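361aa long hypothetical D-aminopeptidase (Pyrococcus horikoshii, PDB 2DRH) is of uncertain function but belongs to the S58 peptidase family and may act as an aminopeptidase. Local coordinates at residues A[13-23]-A[186-194]; A[258-269]-A[312-323]. All coordinates share one frame; numbering follows the deposited sequence.

Contact 1: residues A[13-23]-A[186-194]; sequences FKPGKRNKITD and GSASRIVEI
The outer edge of a β-hairpin meets the N-terminal loop here. Strand 184-193 pairs antiparallel with strand 198-207 on one side, and on the other Phe13 to Asp23 run along it without forming a strand of their own. Serine hydroxyls and loop side chains therefore do much of the pairing, an instructive case of an edge strand covered by irregular chain. At one end the backbone suffices: Ile191 N meets Lys14 O at 2.7 Å, almost head-on to the carbonyl. Farther along, the loop turns back on itself around Ser189. Its OG, held between the backbone N and the carbonyl carbon (chi1 68°), faces the loop, where it accepts from Gly16 N at 2.9 Å and donates to Asp23 OD2 at 2.6 Å. Asp23 gathers the turn: OD1 takes Arg18 N on its syn lone pair, while Lys20 N and Ser189 OG approach OD2 from opposite faces of the carboxylate. With an alanine at Asp23, Ser189 OG would probably be left without its acceptor and the N-H groups of Arg18 and Lys20 without the carboxylate that draws the turn together. Asn19 OD1 receives Ser189 N from above its carbonyl plane at 3.1 Å, in a nearly straight bond (169°), and its ND2 reaches Glu321. Ser187 OG takes Ile21 N at 3.0 Å and also bonds Ala203 O, linking the loop to the partner strand. Arg190 NH1 turns back to Ser189 O, which lies in the guanidinium plane, while NE and NH2 form salt bridges to Glu317 and Glu321 of helix 309-328. A water in plane at the edge of the Phe13 ring joins Lys14 N to Ile191 O, and Val192 CG1 sits over the ring centre, 3.8 Å from the centroid, a CH-pi contact.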
loop_
_atom_site.group_PDB
_atom_site.type_symbol
_atom_site.label_atom_id
_atom_site.label_comp_id
_atom_site.label_asym_id
_atom_site.label_seq_id
_atom_site.Cartn_x
_atom_site.Cartn_y
_atom_site.Cartn_z
ATOM N N PHE A 13 17.758 13.700 -22.359
ATOM C CA PHE A 13 18.504 14.512 -21.407
ATOM C C PHE A 13 19.978 14.173 -21.507
ATOM O O PHE A 13 20.341 13.051 -21.859
ATOM C CB PHE A 13 18.010 14.269 -19.980
ATOM C CG PHE A 13 16.645 14.831 -19.707
ATOM C CD1 PHE A 13 16.413 16.198 -19.797
ATOM C CD2 PHE A 13 15.590 13.997 -19.359
ATOM C CE1 PHE A 13 15.144 16.727 -19.544
ATOM C CE2 PHE A 13 14.323 14.514 -19.105
ATOM C CZ PHE A 13 14.098 15.881 -19.198
ATOM N N LYS A 14 20.830 15.144 -21.210
ATOM C CA LYS A 14 22.260 14.913 -21.273
ATOM C C LYS A 14 22.728 14.261 -19.983
ATOM O O LYS A 14 22.200 14.535 -18.907
ATOM C CB LYS A 14 23.011 16.233 -21.490
ATOM C CG LYS A 14 22.797 17.269 -20.403
ATOM C CD LYS A 14 23.644 18.517 -20.665
ATOM C CE LYS A 14 23.518 19.540 -19.535
ATOM N NZ LYS A 14 22.134 20.089 -19.400
ATOM N N PRO A 15 23.717 13.369 -20.078
ATOM C CA PRO A 15 24.236 12.694 -18.889
ATOM C C PRO A 15 25.145 13.611 -18.074
ATOM O O PRO A 15 25.499 14.710 -18.520
ATOM C CB PRO A 15 24.987 11.508 -19.477
ATOM C CG PRO A 15 25.523 12.074 -20.757
ATOM C CD PRO A 15 24.330 12.828 -21.303
ATOM N N GLY A 16 25.506 13.162 -16.876
ATOM C CA GLY A 16 26.391 13.940 -16.030
ATOM C C GLY A 16 27.823 13.746 -16.495
ATOM O O GLY A 16 28.072 12.954 -17.399
ATOM N N LYS A 17 28.762 14.452 -15.870
ATOM C CA LYS A 17 30.175 14.365 -16.239
ATOM C C LYS A 17 30.719 12.938 -16.310
ATOM O O LYS A 17 31.362 12.561 -17.288
ATOM C CB LYS A 17 31.023 15.182 -15.256
ATOM C CG LYS A 17 30.695 16.668 -15.251
ATOM C CD LYS A 17 31.521 17.434 -14.223
ATOM C CE LYS A 17 33.016 17.338 -14.506
ATOM N NZ LYS A 17 33.818 18.130 -13.522
ATOM N N ARG A 18 30.466 12.149 -15.271
ATOM C CA ARG A 18 30.950 10.772 -15.228
ATOM C C ARG A 18 29.908 9.787 -15.773
ATOM O O ARG A 18 30.229 8.643 -16.092
ATOM C CB ARG A 18 31.299 10.396 -13.783
ATOM C CG ARG A 18 32.006 11.507 -13.004
ATOM C CD ARG A 18 32.185 11.148 -11.530
ATOM N NE ARG A 18 33.313 10.250 -11.305
ATOM C CZ ARG A 18 34.503 10.640 -10.856
ATOM N NH1 ARG A 18 34.729 11.915 -10.576
ATOM N NH2 ARG A 18 35.471 9.752 -10.688
ATOM N N ASN A 19 28.670 10.249 -15.897
ATOM C CA ASN A 19 27.566 9.411 -16.355
ATOM C C ASN A 19 27.469 8.207 -15.417
ATOM O O ASN A 19 27.417 7.053 -15.847
ATOM C CB ASN A 19 27.766 8.956 -17.805
ATOM C CG ASN A 19 26.512 8.300 -18.384
ATOM O OD1 ASN A 19 25.388 8.663 -18.023
ATOM N ND2 ASN A 19 26.700 7.345 -19.292
ATOM N N LYS A 20 27.466 8.510 -14.122
ATOM C CA LYS A 20 27.367 7.512 -13.064
ATOM C C LYS A 20 26.564 8.132 -11.930
ATOM O O LYS A 20 26.454 9.359 -11.833
ATOM C CB LYS A 20 28.751 7.124 -12.546
ATOM C CG LYS A 20 29.608 6.305 -13.500
ATOM C CD LYS A 20 31.004 6.126 -12.909
ATOM C CE LYS A 20 31.910 5.274 -13.788
ATOM N NZ LYS A 20 31.616 3.811 -13.666
ATOM N N ILE A 21 26.008 7.286 -11.069
ATOM C CA ILE A 21 25.213 7.767 -9.946
ATOM C C ILE A 21 25.985 8.761 -9.065
ATOM O O ILE A 21 25.386 9.622 -8.421
ATOM C CB ILE A 21 24.718 6.589 -9.078
ATOM C CG1 ILE A 21 23.697 7.092 -8.060
ATOM C CG2 ILE A 21 25.900 5.912 -8.386
ATOM C CD1 ILE A 21 23.031 5.983 -7.255
ATOM N N THR A 22 27.310 8.642 -9.048
ATOM C CA THR A 22 28.155 9.528 -8.245
ATOM C C THR A 22 28.248 10.948 -8.804
ATOM O O THR A 22 28.969 11.787 -8.260
ATOM C CB THR A 22 29.575 8.968 -8.094
ATOM O OG1 THR A 22 30.082 8.604 -9.382
ATOM C CG2 THR A 22 29.573 7.751 -7.187
ATOM N N ASP A 23 27.541 11.212 -9.899
ATOM C CA ASP A 23 27.531 12.557 -10.456
ATOM C C ASP A 23 26.695 13.371 -9.480
ATOM O O ASP A 23 26.676 14.601 -9.520
ATOM C CB ASP A 23 26.911 12.585 -11.856
ATOM C CG ASP A 23 27.907 12.210 -12.936
ATOM O OD1 ASP A 23 29.056 12.686 -12.858
ATOM O OD2 ASP A 23 27.549 11.458 -13.864
ATOM N N GLY A 186 25.560 -1.638 -13.374
ATOM C CA GLY A 186 25.482 -0.688 -14.470
ATOM C C GLY A 186 25.121 0.664 -13.876
ATOM O O GLY A 186 24.497 0.722 -12.821
ATOM N N SER A 187 25.509 1.759 -14.520
ATOM C CA SER A 187 25.176 3.068 -13.971
ATOM C C SER A 187 25.115 4.154 -15.036
ATOM O O SER A 187 25.666 4.013 -16.129
ATOM C CB SER A 187 26.183 3.463 -12.885
ATOM O OG SER A 187 25.644 4.478 -12.043
ATOM N N ALA A 188 24.422 5.236 -14.711
ATOM C CA ALA A 188 24.276 6.354 -15.631
ATOM C C ALA A 188 23.602 7.498 -14.898
ATOM O O ALA A 188 23.007 7.295 -13.843
ATOM C CB ALA A 188 23.442 5.939 -16.848
ATOM N N SER A 189 23.699 8.699 -15.455
ATOM C CA SER A 189 23.086 9.865 -14.839
ATOM C C SER A 189 22.539 10.786 -15.912
ATOM O O SER A 189 22.906 10.681 -17.082
ATOM C CB SER A 189 24.108 10.628 -13.991
ATOM O OG SER A 189 25.091 11.228 -14.812
ATOM N N ARG A 190 21.652 11.686 -15.505
ATOM C CA ARG A 190 21.048 12.644 -16.420
ATOM C C ARG A 190 20.922 13.981 -15.717
ATOM O O ARG A 190 20.719 14.034 -14.504
ATOM C CB ARG A 190 19.659 12.170 -16.860
ATOM C CG ARG A 190 19.678 11.009 -17.836
ATOM C CD ARG A 190 20.371 11.395 -19.138
ATOM N NE ARG A 190 20.260 10.349 -20.152
ATOM C CZ ARG A 190 20.993 9.241 -20.183
ATOM N NH1 ARG A 190 21.914 9.012 -19.254
ATOM N NH2 ARG A 190 20.804 8.358 -21.155
ATOM N N ILE A 191 21.050 15.057 -16.486
ATOM C CA ILE A 191 20.939 16.413 -15.958
ATOM C C ILE A 191 19.633 16.995 -16.467
ATOM O O ILE A 191 19.275 16.783 -17.622
ATOM C CB ILE A 191 22.099 17.301 -16.460
ATOM C CG1 ILE A 191 23.434 16.736 -15.975
ATOM C CG2 ILE A 191 21.910 18.733 -15.981
ATOM C CD1 ILE A 191 23.569 16.688 -14.470
ATOM N N VAL A 192 18.916 17.719 -15.614
ATOM C CA VAL A 192 17.650 18.332 -16.017
ATOM C C VAL A 192 17.522 19.729 -15.418
ATOM O O VAL A 192 17.934 19.969 -14.278
ATOM C CB VAL A 192 16.420 17.482 -15.563
ATOM C CG1 VAL A 192 16.643 16.012 -15.913
ATOM C CG2 VAL A 192 16.180 17.643 -14.069
ATOM N N GLU A 193 16.954 20.656 -16.182
ATOM C CA GLU A 193 16.779 22.007 -15.672
ATOM C C GLU A 193 15.315 22.263 -15.368
ATOM O O GLU A 193 14.456 22.115 -16.236
ATOM C CB GLU A 193 17.298 23.053 -16.670
ATOM C CG GLU A 193 17.207 24.473 -16.122
ATOM C CD GLU A 193 17.941 25.496 -16.970
ATOM O OE1 GLU A 193 19.192 25.467 -17.009
ATOM O OE2 GLU A 193 17.264 26.333 -17.599
ATOM N N ILE A 194 15.036 22.633 -14.122
ATOM C CA ILE A 194 13.673 22.909 -13.693
ATOM C C ILE A 194 13.588 24.309 -13.091
ATOM O O ILE A 194 14.181 24.590 -12.049
ATOM C CB ILE A 194 13.198 21.874 -12.654
ATOM C CG1 ILE A 194 13.209 20.474 -13.278
ATOM C CG2 ILE A 194 11.803 22.224 -12.168
ATOM C CD1 ILE A 194 12.908 19.368 -12.290
HETATM O O HOH W 1 19.432 17.882 -20.323
#

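Contact 2: residues A[258-269]-A[312-323]; sequences VAKRAIVGLART and FKATAEAVEEAI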
loop_
_atom_site.group_PDB
_atom_site.type_symbol
_atom_site.label_atom_id
_atom_site.label_comp_id
_atom_site.label_asym_id
_atom_site.label_seq_id
_atom_site.Cartn_x
_atom_site.Cartn_y
_atom_site.Cartn_z
ATOM N N VAL A 258 9.197 8.893 -7.566
ATOM C CA VAL A 258 10.413 8.757 -8.353
ATOM C C VAL A 258 10.802 7.278 -8.478
ATOM O O VAL A 258 11.123 6.800 -9.561
ATOM C CB VAL A 258 11.583 9.555 -7.694
ATOM C CG1 VAL A 258 12.899 9.177 -8.331
ATOM C CG2 VAL A 258 11.337 11.075 -7.848
ATOM N N ALA A 259 10.771 6.554 -7.366
ATOM C CA ALA A 259 11.127 5.142 -7.384
ATOM C C ALA A 259 10.316 4.375 -8.441
ATOM O O ALA A 259 10.860 3.542 -9.164
ATOM C CB ALA A 259 10.916 4.535 -5.994
ATOM N N LYS A 260 9.025 4.675 -8.542
ATOM C CA LYS A 260 8.147 4.014 -9.510
ATOM C C LYS A 260 8.533 4.247 -10.967
ATOM O O LYS A 260 8.292 3.396 -11.825
ATOM C CB LYS A 260 6.704 4.492 -9.337
ATOM C CG LYS A 260 5.931 3.867 -8.204
ATOM C CD LYS A 260 4.457 4.248 -8.314
ATOM C CE LYS A 260 3.630 3.668 -7.174
ATOM N NZ LYS A 260 2.209 4.079 -7.303
ATOM N N ARG A 261 9.114 5.411 -11.247
ATOM C CA ARG A 261 9.499 5.766 -12.601
ATOM C C ARG A 261 10.666 4.937 -13.109
ATOM O O ARG A 261 10.899 4.838 -14.321
ATOM C CB ARG A 261 9.815 7.268 -12.665
ATOM C CG ARG A 261 8.620 8.142 -12.292
ATOM C CD ARG A 261 7.393 7.770 -13.133
ATOM N NE ARG A 261 6.237 8.629 -12.889
ATOM C CZ ARG A 261 5.466 8.574 -11.812
ATOM N NH1 ARG A 261 5.711 7.696 -10.853
ATOM N NH2 ARG A 261 4.438 9.396 -11.699
ATOM N N ALA A 262 11.394 4.330 -12.184
ATOM C CA ALA A 262 12.516 3.486 -12.552
ATOM C C ALA A 262 12.012 2.275 -13.338
ATOM O O ALA A 262 12.732 1.724 -14.171
ATOM C CB ALA A 262 13.257 3.021 -11.299
ATOM N N ILE A 263 10.773 1.867 -13.078
ATOM C CA ILE A 263 10.202 0.716 -13.768
ATOM C C ILE A 263 9.965 1.006 -15.241
ATOM O O ILE A 263 9.938 0.089 -16.067
ATOM C CB ILE A 263 8.876 0.279 -13.125
ATOM C CG1 ILE A 263 9.097 0.017 -11.640
ATOM C CG2 ILE A 263 8.363 -0.994 -13.796
ATOM C CD1 ILE A 263 10.192 -0.996 -11.358
ATOM N N VAL A 264 9.787 2.279 -15.581
ATOM C CA VAL A 264 9.582 2.627 -16.975
ATOM C C VAL A 264 10.854 2.268 -17.753
ATOM O O VAL A 264 10.786 1.704 -18.847
ATOM C CB VAL A 264 9.271 4.128 -17.143
ATOM C CG1 VAL A 264 9.104 4.459 -18.621
ATOM C CG2 VAL A 264 7.998 4.481 -16.387
ATOM N N GLY A 265 12.011 2.583 -17.173
ATOM C CA GLY A 265 13.273 2.272 -17.820
ATOM C C GLY A 265 13.479 0.767 -17.917
ATOM O O GLY A 265 13.946 0.259 -18.932
ATOM N N LEU A 266 13.133 0.054 -16.851
ATOM C CA LEU A 266 13.268 -1.397 -16.824
ATOM C C LEU A 266 12.463 -2.024 -17.962
ATOM O O LEU A 266 12.989 -2.801 -18.749
ATOM C CB LEU A 266 12.778 -1.940 -15.474
ATOM C CG LEU A 266 12.624 -3.454 -15.261
ATOM C CD1 LEU A 266 13.943 -4.152 -15.531
ATOM C CD2 LEU A 266 12.162 -3.729 -13.827
ATOM N N ALA A 267 11.187 -1.666 -18.044
ATOM C CA ALA A 267 10.289 -2.189 -19.073
ATOM C C ALA A 267 10.794 -1.965 -20.496
ATOM O O ALA A 267 10.626 -2.823 -21.367
ATOM C CB ALA A 267 8.918 -1.560 -18.918
ATOM N N ARG A 268 11.408 -0.805 -20.719
ATOM C CA ARG A 268 11.918 -0.432 -22.025
ATOM C C ARG A 268 13.112 -1.258 -22.510
ATOM O O ARG A 268 13.391 -1.279 -23.699
ATOM C CB ARG A 268 12.240 1.072 -22.046
ATOM C CG ARG A 268 10.982 1.949 -22.067
ATOM C CD ARG A 268 11.289 3.450 -21.999
ATOM N NE ARG A 268 11.967 3.955 -23.192
ATOM C CZ ARG A 268 11.355 4.334 -24.312
ATOM N NH1 ARG A 268 10.033 4.272 -24.410
ATOM N NH2 ARG A 268 12.071 4.785 -25.337
ATOM N N THR A 269 13.814 -1.934 -21.604
ATOM C CA THR A 269 14.934 -2.772 -22.012
ATOM C C THR A 269 14.463 -4.225 -22.166
ATOM O O THR A 269 15.254 -5.105 -22.501
ATOM C CB THR A 269 16.094 -2.760 -20.981
ATOM O OG1 THR A 269 15.647 -3.351 -19.754
ATOM C CG2 THR A 269 16.580 -1.334 -20.717
ATOM N N PHE A 312 10.960 12.590 -13.501
ATOM C CA PHE A 312 10.380 11.263 -13.738
ATOM C C PHE A 312 10.974 10.686 -15.024
ATOM O O PHE A 312 11.334 9.510 -15.086
ATOM C CB PHE A 312 8.857 11.339 -13.899
ATOM C CG PHE A 312 8.108 11.633 -12.625
ATOM C CD1 PHE A 312 8.755 11.666 -11.396
ATOM C CD2 PHE A 312 6.731 11.852 -12.661
ATOM C CE1 PHE A 312 8.042 11.910 -10.222
ATOM C CE2 PHE A 312 6.014 12.096 -11.498
ATOM C CZ PHE A 312 6.671 12.125 -10.277
ATOM N N LYS A 313 11.073 11.520 -16.055
ATOM C CA LYS A 313 11.630 11.073 -17.328
ATOM C C LYS A 313 13.116 10.749 -17.199
ATOM O O LYS A 313 13.574 9.705 -17.671
ATOM C CB LYS A 313 11.421 12.138 -18.409
ATOM C CG LYS A 313 12.260 11.911 -19.663
ATOM C CD LYS A 313 11.934 12.909 -20.754
ATOM C CE LYS A 313 10.545 12.662 -21.304
ATOM N NZ LYS A 313 10.436 11.272 -21.809
ATOM N N ALA A 314 13.861 11.649 -16.558
ATOM C CA ALA A 314 15.295 11.470 -16.354
ATOM C C ALA A 314 15.570 10.170 -15.593
ATOM O O ALA A 314 16.561 9.495 -15.841
ATOM C CB ALA A 314 15.871 12.671 -15.578
ATOM N N THR A 315 14.692 9.838 -14.656
ATOM C CA THR A 315 14.837 8.616 -13.873
ATOM C C THR A 315 14.727 7.410 -14.801
ATOM O O THR A 315 15.601 6.546 -14.812
ATOM C CB THR A 315 13.738 8.518 -12.789
ATOM O OG1 THR A 315 13.874 9.611 -11.875
ATOM C CG2 THR A 315 13.848 7.189 -12.017
ATOM N N ALA A 316 13.649 7.360 -15.578
ATOM C CA ALA A 316 13.434 6.263 -16.512
ATOM C C ALA A 316 14.627 6.157 -17.454
ATOM O O ALA A 316 15.085 5.059 -17.771
ATOM C CB ALA A 316 12.144 6.492 -17.313
ATOM N N GLU A 317 15.131 7.303 -17.904
ATOM C CA GLU A 317 16.277 7.311 -18.809
ATOM C C GLU A 317 17.529 6.738 -18.160
ATOM O O GLU A 317 18.173 5.850 -18.717
ATOM C CB GLU A 317 16.575 8.727 -19.291
ATOM C CG GLU A 317 15.881 9.109 -20.568
ATOM C CD GLU A 317 16.154 10.553 -20.956
ATOM O OE1 GLU A 317 17.329 10.976 -20.922
ATOM O OE2 GLU A 317 15.194 11.261 -21.302
ATOM N N ALA A 318 17.876 7.256 -16.988
ATOM C CA ALA A 318 19.055 6.794 -16.268
ATOM C C ALA A 318 18.990 5.282 -16.039
ATOM O O ALA A 318 19.988 4.587 -16.188
ATOM C CB ALA A 318 19.168 7.517 -14.938
ATOM N N VAL A 319 17.815 4.780 -15.668
ATOM C CA VAL A 319 17.658 3.346 -15.429
ATOM C C VAL A 319 17.842 2.545 -16.710
ATOM O O VAL A 319 18.580 1.574 -16.722
ATOM C CB VAL A 319 16.270 3.016 -14.820
ATOM C CG1 VAL A 319 16.021 1.487 -14.845
ATOM C CG2 VAL A 319 16.209 3.523 -13.384
ATOM N N GLU A 320 17.189 2.960 -17.791
ATOM C CA GLU A 320 17.308 2.231 -19.051
ATOM C C GLU A 320 18.759 2.114 -19.500
ATOM O O GLU A 320 19.216 1.022 -19.848
ATOM C CB GLU A 320 16.476 2.890 -20.159
ATOM C CG GLU A 320 16.462 2.093 -21.468
ATOM C CD GLU A 320 15.599 2.722 -22.559
ATOM O OE1 GLU A 320 14.653 3.476 -22.226
ATOM O OE2 GLU A 320 15.856 2.444 -23.753
ATOM N N GLU A 321 19.489 3.229 -19.500
ATOM C CA GLU A 321 20.871 3.164 -19.923
ATOM C C GLU A 321 21.700 2.377 -18.912
ATOM O O GLU A 321 22.561 1.585 -19.297
ATOM C CB GLU A 321 21.475 4.564 -20.108
ATOM C CG GLU A 321 22.717 4.548 -21.016
ATOM C CD GLU A 321 23.606 5.777 -20.868
ATOM O OE1 GLU A 321 23.092 6.914 -20.924
ATOM O OE2 GLU A 321 24.832 5.597 -20.702
ATOM N N ALA A 322 21.436 2.587 -17.624
ATOM C CA ALA A 322 22.181 1.886 -16.582
ATOM C C ALA A 322 22.089 0.371 -16.764
ATOM O O ALA A 322 23.066 -0.344 -16.525
ATOM C CB ALA A 322 21.669 2.276 -15.206
ATOM N N ILE A 323 20.923 -0.113 -17.180
ATOM C CA ILE A 323 20.737 -1.542 -17.397
ATOM C C ILE A 323 21.607 -1.990 -18.560
ATOM O O ILE A 323 22.341 -2.973 -18.453
ATOM C CB ILE A 323 19.260 -1.884 -17.703
ATOM C CG1 ILE A 323 18.409 -1.643 -16.451
ATOM C CG2 ILE A 323 19.139 -3.343 -18.169
ATOM C CD1 ILE A 323 16.915 -1.798 -16.672
HETATM O O HOH W 2 14.692 4.220 -25.263
#
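Helices 258-268 and 312-323 run in broadly the same direction and cross at -44°, their axes only 6.9 Å apart, with Gly265 lying against Ala316 at the closest backbone approach. They belong to the helical layer packed on the mixed sheet, consistent with the layered α/β sandwich of the DmpA family; Val319 and Leu266 both reach Met242 of that sheet's strand 240-246. The pair illustrates how small residues bring helices together: with no CB on Gly265, its CA comes within 3.3 Å of Ala316 O, in a CA-H...O contact. Ala316 CB fits against Val264 CB on one flank of this point. Val319 fills the other, CG2 touching Ala262 CB at 3.6 Å and CG1 resting on Ala262 O. Helix 258-268 is kinked near here, where Ile263 N and Val264 N bond three residues back, to Lys260 O and Arg261 O, and skip the usual alpha-helical partner four residues back. Toward the N-terminal ends, Arg261 bends at chi2 (-53°) and carries its guanidinium over one face of the Phe312 ring, CZ 3.8 Å from the centroid and toward the rim, a cation-pi contact with the planes inclined to each other. NH2 continues to Ala273 O of the second subunit, placing this end at a subunit boundary. Val258 CG2 approaches the edge of the same ring, and Thr315 CG2 touches Val258 O. At the C-terminal ends Ile323 CD1 packs on Leu266, and Thr269 CG2 lies against Glu320 CG. The extended Glu320 places OE1 on Arg268 NE at 2.9 Å, a salt bridge near the guanidinium plane and on the syn side of the carboxylate. A water closes the ring, accepting from Arg268 NH2 at 2.7 Å and donating to Glu320 OE2 at 2.6 Å.

In the fold
From the N terminus, the loop at 13-23 precedes strand 28-36, and contact 1 closes only after 162 intervening residues, when the chain arrives at strand 184-193. The hairpin return along 198-207 and strand 240-246 follow, then segment 258-269 opens contact 2, which 312-323 completes after 42 intervening residues. The two closures are in series, neither nesting nor crossing, yet they meet in space with centres about 13 Å apart. Helix 309-328 is the common element: one side faces helix 252-268, while Ala314 packs on Val192 and Lys313 on Phe13. N-terminal loop, sheet edge and helix layer are thus tied together.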